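Local atomic coordinates of diaminobutyrate-pyruvate transaminase and L-2,4-diaminobutyrate decarboxylase (Vibrio parahaemolyticus, PDB entry 2QMA), a protein that probably uses pyridoxal 5'-phosphate to decarboxylate L-2,4-diaminobutyrate in the C-terminal domain described here, with a transaminase in the rest of the full-length protein. Residues 385-389 against 390-394. Numbering follows the deposited sequence.
Sequences QNVGP and KALGD
The N-H of Gly393 meets the carbonyl oxygen of Pro389 at 2.7 Å, slightly tilted from the carbonyl plane, in one of the first backbone bonds of helix 389-411. One residue earlier, Leu392 N reaches Gly388 O at 3.3 Å, a longer but nearly straight bond (171°) lying in the carbonyl plane. Gly388, with a positive phi of 78°, is where the chain leaves helical geometry after helix 377-386, and it is also the N-cap of helix 389-411. Pro389, at N1, has no N-H to leave without a partner in the first turn, where no earlier turn supplies carbonyls; the N-H of Ala391, at N3, is instead taken up by a water at 2.8 Å. The same water lies 2.9 Å from Val387 O and so links the two sides of the bend. With chi1 at 178°, Val387 swings CG1 away from its own N and beside its carbonyl carbon, which brings it against the methyl CB of Ala391 at 3.8 Å and CD2 of Leu392 at 4.0 Å, its side chain crossing that of the leucine at about a right angle. Leu303 covers both Pro389 and Leu392, while Leu73 of the second subunit packs on the proline. The chain of the exposed Lys390 bends at chi2 and chi4, placing NZ 2.8 Å from Asp394 OD1 on the syn lone pair of that oxygen, an i to i+4 salt bridge along the helix. Together these features make a tight bend between two consecutive helices, with a glycine N-cap and a proline at N1, located at the subunit interface of the pyridoxal-dependent decarboxylase domain.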
loop_
_atom_site.group_PDB
_atom_site.type_symbol
_atom_site.label_atom_id
_atom_site.label_comp_id
_atom_site.label_asym_id
_atom_site.label_seq_id
_atom_site.Cartn_x
_atom_site.Cartn_y
_atom_site.Cartn_z
ATOM N N GLN A 385 -14.173 17.381 5.034
ATOM C CA GLN A 385 -15.296 17.792 5.887
ATOM C C GLN A 385 -14.890 18.721 7.020
ATOM O O GLN A 385 -15.702 19.565 7.458
ATOM C CB GLN A 385 -16.009 16.585 6.471
ATOM C CG GLN A 385 -16.813 15.779 5.470
ATOM C CD GLN A 385 -17.409 14.587 6.180
ATOM O OE1 GLN A 385 -18.334 14.735 6.978
ATOM N NE2 GLN A 385 -16.830 13.408 5.958
ATOM N N ASN A 386 -13.653 18.547 7.479
ATOM C CA ASN A 386 -13.107 19.149 8.694
ATOM C C ASN A 386 -12.283 20.424 8.377
ATOM O O ASN A 386 -12.741 21.550 8.589
ATOM C CB ASN A 386 -12.280 18.083 9.440
ATOM C CG ASN A 386 -11.491 18.631 10.628
ATOM O OD1 ASN A 386 -10.324 18.249 10.840
ATOM N ND2 ASN A 386 -12.121 19.524 11.422
ATOM N N VAL A 387 -11.091 20.224 7.842
ATOM C CA VAL A 387 -10.241 21.312 7.330
ATOM C C VAL A 387 -10.851 21.981 6.078
ATOM O O VAL A 387 -10.984 23.216 6.028
ATOM C CB VAL A 387 -8.800 20.779 7.078
ATOM C CG1 VAL A 387 -7.885 21.849 6.493
ATOM C CG2 VAL A 387 -8.232 20.184 8.401
ATOM N N GLY A 388 -11.230 21.162 5.088
ATOM C CA GLY A 388 -11.799 21.647 3.841
ATOM C C GLY A 388 -10.802 22.214 2.841
ATOM O O GLY A 388 -9.695 22.610 3.205
ATOM N N PRO A 389 -11.195 22.264 1.560
ATOM C CA PRO A 389 -10.251 22.571 0.463
ATOM C C PRO A 389 -9.735 24.008 0.510
ATOM O O PRO A 389 -8.557 24.242 0.204
ATOM C CB PRO A 389 -11.073 22.335 -0.798
ATOM C CG PRO A 389 -12.476 22.115 -0.389
ATOM C CD PRO A 389 -12.573 22.036 1.077
ATOM N N LYS A 390 -10.603 24.956 0.878
ATOM C CA LYS A 390 -10.211 26.366 0.910
ATOM C C LYS A 390 -9.079 26.584 1.931
ATOM O O LYS A 390 -8.107 27.260 1.633
ATOM C CB LYS A 390 -11.401 27.268 1.236
ATOM C CG LYS A 390 -11.123 28.758 1.024
ATOM C CD LYS A 390 -10.541 28.996 -0.353
ATOM C CE LYS A 390 -10.499 30.484 -0.713
ATOM N NZ LYS A 390 -9.572 31.277 0.178
ATOM N N ALA A 391 -9.218 25.989 3.127
ATOM C CA ALA A 391 -8.183 26.123 4.172
ATOM C C ALA A 391 -6.864 25.537 3.686
ATOM O O ALA A 391 -5.802 26.130 3.900
ATOM C CB ALA A 391 -8.613 25.483 5.493
ATOM N N LEU A 392 -6.924 24.351 3.058
ATOM C CA LEU A 392 -5.699 23.773 2.444
ATOM C C LEU A 392 -5.153 24.735 1.358
ATOM O O LEU A 392 -3.955 24.974 1.277
ATOM C CB LEU A 392 -5.957 22.377 1.857
ATOM C CG LEU A 392 -6.316 21.243 2.846
ATOM C CD1 LEU A 392 -6.807 19.964 2.124
ATOM C CD2 LEU A 392 -5.131 20.908 3.767
ATOM N N GLY A 393 -6.041 25.276 0.532
ATOM C CA GLY A 393 -5.635 26.262 -0.465
ATOM C C GLY A 393 -4.902 27.422 0.171
ATOM O O GLY A 393 -3.817 27.820 -0.279
ATOM N N ASP A 394 -5.473 27.938 1.245
ATOM C CA ASP A 394 -4.842 29.051 1.994
ATOM C C ASP A 394 -3.444 28.690 2.555
ATOM O O ASP A 394 -2.511 29.513 2.510
ATOM C CB ASP A 394 -5.755 29.553 3.115
ATOM C CG ASP A 394 -7.049 30.197 2.623
ATOM O OD1 ASP A 394 -7.254 30.460 1.416
ATOM O OD2 ASP A 394 -7.902 30.439 3.493
HETATM O O HOH W 1 -11.719 25.333 4.228
#